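Local structure of penicillin-binding protein activator LpoB (Escherichia coli, 4Q6Z) at residues Ala6-Val11 against Arg49-Asn54; Ala22-Leu27 against Gly95-Leu100; Thr112-Leu117 against Ser128-Val133. The protein probably regulates peptidoglycan synthesis as the outer-membrane lipoprotein needed for penicillin-binding protein 1B to work, this chain being its C-terminal domain. One frame throughout, in Å; residues are numbered along the deposited sequence.

Contact 1: Ala6-Val11 against Arg49-Asn54; sequences AMQPMV and RNALAN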
loop_
_atom_site.group_PDB
_atom_site.type_symbol
_atom_site.label_atom_id
_atom_site.label_comp_id
_atom_site.label_asym_id
_atom_site.label_seq_id
_atom_site.Cartn_x
_atom_site.Cartn_y
_atom_site.Cartn_z
ATOM N N ALA A 6 1.554 -6.494 -13.132
ATOM C CA ALA A 6 1.644 -7.246 -11.862
ATOM C C ALA A 6 0.587 -6.850 -10.824
ATOM O O ALA A 6 0.116 -7.688 -10.056
ATOM C CB ALA A 6 3.026 -7.099 -11.265
ATOM N N MET A 7 0.208 -5.578 -10.827
ATOM C CA MET A 7 -0.604 -4.999 -9.759
ATOM C C MET A 7 -2.085 -5.217 -10.002
ATOM O O MET A 7 -2.806 -5.596 -9.085
ATOM C CB MET A 7 -0.312 -3.509 -9.611
ATOM C CG MET A 7 1.016 -3.243 -8.927
ATOM S SD MET A 7 1.476 -1.502 -8.849
ATOM C CE MET A 7 2.862 -1.519 -7.734
ATOM N N GLN A 8 -2.531 -4.988 -11.234
ATOM C CA GLN A 8 -3.956 -5.188 -11.597
ATOM C C GLN A 8 -4.503 -6.568 -11.207
ATOM O O GLN A 8 -5.609 -6.655 -10.669
ATOM C CB GLN A 8 -4.202 -4.971 -13.107
ATOM C CG GLN A 8 -4.284 -3.518 -13.541
ATOM C CD GLN A 8 -5.513 -2.796 -13.010
ATOM O OE1 GLN A 8 -6.402 -3.393 -12.401
ATOM N NE2 GLN A 8 -5.559 -1.494 -13.228
ATOM N N PRO A 9 -3.756 -7.650 -11.518
ATOM C CA PRO A 9 -4.195 -8.979 -11.062
ATOM C C PRO A 9 -4.236 -9.091 -9.546
ATOM O O PRO A 9 -5.121 -9.745 -9.022
ATOM C CB PRO A 9 -3.139 -9.951 -11.627
ATOM C CG PRO A 9 -2.152 -9.140 -12.385
ATOM C CD PRO A 9 -2.580 -7.706 -12.412
ATOM N N MET A 10 -3.279 -8.467 -8.866
ATOM C CA MET A 10 -3.193 -8.532 -7.403
ATOM C C MET A 10 -4.293 -7.748 -6.700
ATOM O O MET A 10 -4.898 -8.250 -5.759
ATOM C CB MET A 10 -1.835 -8.032 -6.910
ATOM C CG MET A 10 -0.745 -9.074 -7.043
ATOM S SD MET A 10 0.720 -8.662 -6.081
ATOM C CE MET A 10 1.658 -8.132 -7.496
ATOM N N VAL A 11 -4.528 -6.518 -7.135
ATOM C CA VAL A 11 -5.613 -5.701 -6.593
ATOM C C VAL A 11 -6.945 -6.415 -6.766
ATOM O O VAL A 11 -7.729 -6.531 -5.832
ATOM C CB VAL A 11 -5.682 -4.342 -7.291
ATOM C CG1 VAL A 11 -6.995 -3.638 -6.996
ATOM C CG2 VAL A 11 -4.502 -3.479 -6.855
ATOM N N ARG A 49 -1.443 3.329 -6.408
ATOM C CA ARG A 49 -2.509 4.294 -6.107
ATOM C C ARG A 49 -3.517 4.386 -7.243
ATOM O O ARG A 49 -4.744 4.301 -7.048
ATOM C CB ARG A 49 -1.913 5.669 -5.893
ATOM C CG ARG A 49 -1.073 5.785 -4.631
ATOM C CD ARG A 49 -0.790 7.240 -4.283
ATOM N NE ARG A 49 -1.967 7.849 -3.669
ATOM C CZ ARG A 49 -2.199 7.921 -2.357
ATOM N NH1 ARG A 49 -1.326 7.448 -1.474
ATOM N NH2 ARG A 49 -3.320 8.480 -1.930
ATOM N N ASN A 50 -2.976 4.525 -8.442
ATOM C CA ASN A 50 -3.789 4.511 -9.641
ATOM C C ASN A 50 -4.657 3.252 -9.770
ATOM O O ASN A 50 -5.844 3.337 -10.065
ATOM C CB ASN A 50 -2.900 4.667 -10.865
ATOM C CG ASN A 50 -3.664 5.147 -12.074
ATOM O OD1 ASN A 50 -4.867 5.409 -11.999
ATOM N ND2 ASN A 50 -2.975 5.260 -13.200
ATOM N N ALA A 51 -4.053 2.091 -9.555
ATOM C CA ALA A 51 -4.758 0.800 -9.678
ATOM C C ALA A 51 -5.910 0.671 -8.691
ATOM O O ALA A 51 -6.958 0.123 -9.020
ATOM C CB ALA A 51 -3.786 -0.356 -9.492
ATOM N N LEU A 52 -5.713 1.164 -7.479
ATOM C CA LEU A 52 -6.714 0.988 -6.426
ATOM C C LEU A 52 -7.909 1.971 -6.548
ATOM O O LEU A 52 -8.976 1.749 -5.960
ATOM C CB LEU A 52 -6.053 1.138 -5.057
ATOM C CG LEU A 52 -4.921 0.169 -4.715
ATOM C CD1 LEU A 52 -3.982 0.828 -3.722
ATOM C CD2 LEU A 52 -5.455 -1.133 -4.143
ATOM N N ALA A 53 -7.693 3.065 -7.282
ATOM C CA ALA A 53 -8.729 4.059 -7.571
ATOM C C ALA A 53 -9.637 3.655 -8.722
ATOM O O ALA A 53 -10.854 3.753 -8.619
ATOM C CB ALA A 53 -8.090 5.392 -7.900
ATOM N N ASN A 54 -9.045 3.226 -9.827
ATOM C CA ASN A 54 -9.803 2.526 -10.855
ATOM C C ASN A 54 -10.354 1.218 -10.273
ATOM O O ASN A 54 -9.576 0.292 -10.064
ATOM C CB ASN A 54 -8.893 2.179 -12.029
ATOM C CG ASN A 54 -9.545 1.199 -12.998
ATOM O OD1 ASN A 54 -9.189 0.017 -13.046
ATOM N ND2 ASN A 54 -10.530 1.679 -13.749
#
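V11 of helix 3-15 meets A51 and L52 of helix 41-53 where these two helices lie next to each other against the sheet of the LpoB C-terminal domain. Over the short segments the axes approach to 9.8 Å and their directions differ by 40°. CG2 of V11 meets both partners, lying 3.7 Å from L52 CD2 and 4.1 Å from A51 CB. With CG1 anti to the backbone N (chi1 166°), CG2 falls beside that N, and CG1 adds a second, longer approach to L52 CD2 at 4.1 Å. A51 offers its CB alone, and the CA atoms of Q8 and A51 are 6.3 Å apart. Outside this buried apolar patch, Q8 bends at chi2 and brings NE2 to 3.9 Å from N54 OD1; the two side chains cross at about a right angle, their amide planes 75° apart. N54 is poorly ordered and is the first residue beyond the helical turns, so this polar edge is loosely defined. L52 also reaches L26 and V28 of strand 25-35, while M7 packs on L113 and M115. Helices 3-15 and 41-53 thus pack side by side on one face of the mixed sheet, as in layered alpha-beta folds.

Contact 2: Ala22-Leu27 against Gly95-Leu100; sequences AGSVLL and GAHYVL
L27, V25 and Y98 each bury more surface than the other residues at the junction between strands 25-35 and 98-106, which run parallel here. The backbone of L27 is held at both ends: its N donates to Y98 O at 2.9 Å, and its O accepts from L100 N at 2.8 Å. On the face shared with V99, L27 CB packs 4.0 Å from A96 CB, and V99 CG2 lies a little farther along. V25 O accepts two N-H groups just before strand 98-106 begins, from H97 N at 3.0 Å and from Y98 N at 3.3 Å; the Y98 bond comes nearly along the C=O axis, whereas H97 N stands above the carbonyl plane. The V25 side chain rests CG1 on A96 CA. On the opposite face L26 CD1 touches Y98 CB, and the tyrosine ring, its CG beside the backbone N, extends past S24, where Y98 CE2 lies 3.4 Å from S24 CB. The Y98 hydroxyl bonds T21 N, and S24 OG bonds T21 O. An alanine in place of Y98 would probably leave T21 N without this mate and open a gap beside S24. Helix 84-93 packs on L27, A96 and V99 through A91, while L52 of helix 41-53 covers L26 and L100, and L117 of strand 111-119 lies beside L26 and Y98 on the same face.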
loop_
_atom_site.group_PDB
_atom_site.type_symbol
_atom_site.label_atom_id
_atom_site.label_comp_id
_atom_site.label_asym_id
_atom_site.label_seq_id
_atom_site.Cartn_x
_atom_site.Cartn_y
_atom_site.Cartn_z
ATOM N N ALA A 22 -15.100 -4.087 0.016
ATOM C CA ALA A 22 -14.873 -3.069 -0.999
ATOM C C ALA A 22 -15.459 -1.733 -0.563
ATOM O O ALA A 22 -16.275 -1.648 0.357
ATOM C CB ALA A 22 -15.478 -3.499 -2.324
ATOM N N GLY A 23 -15.021 -0.683 -1.246
ATOM C CA GLY A 23 -15.386 0.687 -0.888
ATOM C C GLY A 23 -14.807 1.162 0.432
ATOM O O GLY A 23 -15.158 2.239 0.905
ATOM N N SER A 24 -13.899 0.380 1.002
ATOM C CA SER A 24 -13.206 0.776 2.211
ATOM C C SER A 24 -12.216 1.890 1.945
ATOM O O SER A 24 -11.688 2.051 0.848
ATOM C CB SER A 24 -12.457 -0.391 2.843
ATOM O OG SER A 24 -13.363 -1.371 3.271
ATOM N N VAL A 25 -11.975 2.671 2.982
ATOM C CA VAL A 25 -10.992 3.718 2.904
ATOM C C VAL A 25 -9.693 3.064 3.194
ATOM O O VAL A 25 -9.588 2.286 4.114
ATOM C CB VAL A 25 -11.241 4.813 3.932
ATOM C CG1 VAL A 25 -10.138 5.858 3.854
ATOM C CG2 VAL A 25 -12.622 5.431 3.706
ATOM N N LEU A 26 -8.696 3.426 2.415
ATOM C CA LEU A 26 -7.461 2.692 2.335
ATOM C C LEU A 26 -6.307 3.681 2.491
ATOM O O LEU A 26 -6.106 4.554 1.641
ATOM C CB LEU A 26 -7.422 2.047 0.961
ATOM C CG LEU A 26 -6.530 0.847 0.799
ATOM C CD1 LEU A 26 -7.236 -0.319 1.438
ATOM C CD2 LEU A 26 -6.279 0.595 -0.679
ATOM N N LEU A 27 -5.556 3.556 3.573
ATOM C CA LEU A 27 -4.264 4.251 3.687
ATOM C C LEU A 27 -3.186 3.447 2.903
ATOM O O LEU A 27 -2.791 2.336 3.291
ATOM C CB LEU A 27 -3.894 4.509 5.161
ATOM C CG LEU A 27 -2.535 5.171 5.506
ATOM C CD1 LEU A 27 -2.381 6.493 4.800
ATOM C CD2 LEU A 27 -2.323 5.384 6.993
ATOM N N GLY A 95 -9.618 8.763 8.537
ATOM C CA GLY A 95 -10.596 7.715 8.826
ATOM C C GLY A 95 -10.392 6.357 8.163
ATOM O O GLY A 95 -11.313 5.894 7.504
ATOM N N ALA A 96 -9.226 5.714 8.293
ATOM C CA ALA A 96 -8.891 4.638 7.357
ATOM C C ALA A 96 -9.166 3.274 7.958
ATOM O O ALA A 96 -9.053 3.069 9.151
ATOM C CB ALA A 96 -7.459 4.728 6.891
ATOM N N HIS A 97 -9.542 2.351 7.097
ATOM C CA HIS A 97 -10.009 1.043 7.529
ATOM C C HIS A 97 -8.926 0.021 7.341
ATOM O O HIS A 97 -8.691 -0.825 8.200
ATOM C CB HIS A 97 -11.231 0.593 6.724
ATOM C CG HIS A 97 -11.894 -0.631 7.278
ATOM N ND1 HIS A 97 -12.229 -0.764 8.612
ATOM C CD2 HIS A 97 -12.251 -1.793 6.682
ATOM C CE1 HIS A 97 -12.784 -1.947 8.807
ATOM N NE2 HIS A 97 -12.818 -2.589 7.650
ATOM N N TYR A 98 -8.271 0.108 6.199
ATOM C CA TYR A 98 -7.143 -0.719 5.932
ATOM C C TYR A 98 -5.949 0.166 5.756
ATOM O O TYR A 98 -6.085 1.322 5.415
ATOM C CB TYR A 98 -7.364 -1.476 4.649
ATOM C CG TYR A 98 -8.535 -2.405 4.647
ATOM C CD1 TYR A 98 -8.580 -3.468 5.504
ATOM C CD2 TYR A 98 -9.575 -2.244 3.745
ATOM C CE1 TYR A 98 -9.642 -4.343 5.492
ATOM C CE2 TYR A 98 -10.641 -3.124 3.723
ATOM C CZ TYR A 98 -10.664 -4.173 4.606
ATOM O OH TYR A 98 -11.719 -5.040 4.615
ATOM N N VAL A 99 -4.783 -0.415 5.967
ATOM C CA VAL A 99 -3.532 0.117 5.462
ATOM C C VAL A 99 -2.998 -0.907 4.487
ATOM O O VAL A 99 -2.995 -2.109 4.778
ATOM C CB VAL A 99 -2.500 0.311 6.593
ATOM C CG1 VAL A 99 -1.202 0.843 6.028
ATOM C CG2 VAL A 99 -3.028 1.244 7.678
ATOM N N LEU A 100 -2.542 -0.447 3.332
ATOM C CA LEU A 100 -1.977 -1.374 2.340
ATOM C C LEU A 100 -0.476 -1.250 2.242
ATOM O O LEU A 100 0.035 -0.225 1.819
ATOM C CB LEU A 100 -2.584 -1.149 0.978
ATOM C CG LEU A 100 -2.032 -2.133 -0.049
ATOM C CD1 LEU A 100 -2.545 -3.547 0.225
ATOM C CD2 LEU A 100 -2.421 -1.670 -1.442
#

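Contact 3: Thr112-Leu117 against Ser128-Val133; sequences TLQMQL and SGKGAV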
loop_
_atom_site.group_PDB
_atom_site.type_symbol
_atom_site.label_atom_id
_atom_site.label_comp_id
_atom_site.label_asym_id
_atom_site.label_seq_id
_atom_site.Cartn_x
_atom_site.Cartn_y
_atom_site.Cartn_z
ATOM N N THR A 112 9.964 -9.714 -7.049
ATOM C CA THR A 112 8.590 -10.040 -6.680
ATOM C C THR A 112 7.926 -8.882 -5.918
ATOM O O THR A 112 8.488 -8.327 -4.965
ATOM C CB THR A 112 8.521 -11.380 -5.928
ATOM O OG1 THR A 112 9.474 -11.384 -4.866
ATOM C CG2 THR A 112 8.808 -12.549 -6.913
ATOM N N LEU A 113 6.730 -8.516 -6.365
ATOM C CA LEU A 113 5.877 -7.572 -5.635
ATOM C C LEU A 113 5.024 -8.269 -4.575
ATOM O O LEU A 113 4.302 -9.209 -4.861
ATOM C CB LEU A 113 4.979 -6.878 -6.625
ATOM C CG LEU A 113 3.893 -5.944 -6.110
ATOM C CD1 LEU A 113 4.449 -4.864 -5.190
ATOM C CD2 LEU A 113 3.218 -5.316 -7.315
ATOM N N GLN A 114 5.127 -7.809 -3.346
ATOM C CA GLN A 114 4.420 -8.416 -2.244
ATOM C C GLN A 114 3.495 -7.358 -1.620
ATOM O O GLN A 114 3.954 -6.286 -1.228
ATOM C CB GLN A 114 5.454 -8.928 -1.231
ATOM C CG GLN A 114 5.143 -10.299 -0.640
ATOM C CD GLN A 114 4.137 -10.225 0.507
ATOM O OE1 GLN A 114 3.055 -10.852 0.494
ATOM N NE2 GLN A 114 4.501 -9.455 1.518
ATOM N N MET A 115 2.204 -7.648 -1.520
ATOM C CA MET A 115 1.287 -6.734 -0.835
ATOM C C MET A 115 0.714 -7.382 0.398
ATOM O O MET A 115 0.438 -8.574 0.381
ATOM C CB MET A 115 0.140 -6.354 -1.736
ATOM C CG MET A 115 0.510 -5.452 -2.889
ATOM S SD MET A 115 -0.975 -5.173 -3.896
ATOM C CE MET A 115 -0.188 -4.904 -5.490
ATOM N N GLN A 116 0.521 -6.590 1.452
ATOM C CA GLN A 116 -0.279 -7.012 2.602
ATOM C C GLN A 116 -1.299 -5.983 2.990
ATOM O O GLN A 116 -0.983 -4.827 3.219
ATOM C CB GLN A 116 0.577 -7.235 3.824
ATOM C CG GLN A 116 1.651 -8.271 3.654
ATOM C CD GLN A 116 2.938 -7.740 4.216
ATOM O OE1 GLN A 116 3.277 -8.014 5.367
ATOM N NE2 GLN A 116 3.649 -6.930 3.421
ATOM N N LEU A 117 -2.529 -6.428 3.103
ATOM C CA LEU A 117 -3.606 -5.561 3.524
ATOM C C LEU A 117 -3.842 -5.763 5.009
ATOM O O LEU A 117 -4.368 -6.795 5.422
ATOM C CB LEU A 117 -4.870 -5.890 2.724
ATOM C CG LEU A 117 -6.074 -4.992 2.965
ATOM C CD1 LEU A 117 -5.859 -3.623 2.365
ATOM C CD2 LEU A 117 -7.304 -5.652 2.362
ATOM N N SER A 128 -2.793 -11.219 1.794
ATOM C CA SER A 128 -1.496 -10.978 1.202
ATOM C C SER A 128 -1.433 -11.638 -0.181
ATOM O O SER A 128 -2.095 -12.627 -0.446
ATOM C CB SER A 128 -0.386 -11.420 2.164
ATOM O OG SER A 128 -0.155 -12.806 2.042
ATOM N N GLY A 129 -0.699 -11.024 -1.088
ATOM C CA GLY A 129 -0.444 -11.624 -2.394
ATOM C C GLY A 129 1.005 -11.437 -2.739
ATOM O O GLY A 129 1.680 -10.593 -2.160
ATOM N N LYS A 130 1.493 -12.242 -3.660
ATOM C CA LYS A 130 2.821 -12.058 -4.213
ATOM C C LYS A 130 2.682 -12.112 -5.694
ATOM O O LYS A 130 1.923 -12.921 -6.199
ATOM C CB LYS A 130 3.742 -13.181 -3.779
ATOM C CG LYS A 130 3.749 -13.405 -2.269
ATOM C CD LYS A 130 2.836 -14.574 -1.900
ATOM C CE LYS A 130 2.399 -14.548 -0.441
ATOM N NZ LYS A 130 1.371 -15.589 -0.158
ATOM N N GLY A 131 3.435 -11.285 -6.394
ATOM C CA GLY A 131 3.347 -11.238 -7.850
ATOM C C GLY A 131 4.716 -11.087 -8.436
ATOM O O GLY A 131 5.569 -10.405 -7.866
ATOM N N ALA A 132 4.942 -11.731 -9.569
ATOM C CA ALA A 132 6.154 -11.479 -10.327
ATOM C C ALA A 132 6.005 -10.192 -11.122
ATOM O O ALA A 132 4.893 -9.811 -11.499
ATOM C CB ALA A 132 6.445 -12.647 -11.247
ATOM N N VAL A 133 7.130 -9.540 -11.385
ATOM C CA VAL A 133 7.148 -8.279 -12.128
ATOM C C VAL A 133 8.126 -8.294 -13.326
ATOM O O VAL A 133 9.337 -8.463 -13.148
ATOM C CB VAL A 133 7.518 -7.103 -11.205
ATOM C CG1 VAL A 133 7.226 -5.771 -11.890
ATOM C CG2 VAL A 133 6.780 -7.200 -9.881
#
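L113 and M115 pair with G131 and G129 in the antiparallel hairpin of strands 111-119 and 124-132, and these two hydrogen-bonded pairs form its tight part. L113 N and G131 O are 2.7 Å apart, as are G131 N and L113 O. One step on, M115 N bonds G129 O at 3.1 Å and the return bond, from G129 N to M115 O, is equally long. The non-hydrogen-bonded pairs between and beyond them add CA-H...O contacts, among them K130 CA to L113 O and S128 CA to M115 O. On the buried face both partners of L113 and M115 are glycines, so the two larger side chains have no opposing side chain within their pairs. L113 instead finds V133 just past the strand: V133 CG2, set beside its own backbone N and anti to the carbonyl carbon, comes 3.7 Å from L113 CB.

The other face, lined by T112, Q114, Q116, S128, K130 and A132, is looser and partly open to solvent. Q114 and K130 lie side by side and point the same way, touching CG to CG at 3.8 Å; beyond this the end of K130 leads away from the partner strand. Q116 CG rests 4.0 Å from S128 CB, and T112 CG2 comes no nearer than 4.5 Å to A132 CA. Strand 98-106 flanks 111-119 on its other edge, bonding the backbones of T112, Q114 and Q116, and strand 124-132 is one of the sheet's two outermost strands within this chain. M7 and M10 of helix 3-15 pack on the L113 and M115 face.

Overall arrangement
Contacts 1 and 2 are buried, contact 3 only partly so. Contact 1 joins helix to helix through a few methyl groups, whereas contacts 2 and 3 are built on backbone hydrogen bonds within one mixed sheet, parallel in contact 2 and antiparallel in contact 3. Strands 98-106 and 111-119 are neighbours, so these two contacts follow each other across the sheet, with L117 CD1 3.5 Å from Y98 CB at their join. Helix 41-53 reaches contact 2 through L52 CD1, 3.7 Å from L100 CD2, and helix 3-15 reaches contact 3 through M10 CE, 3.6 Å from G131 CA. Polar side chains gather on the outer face of contact 3, away from helix 3-15.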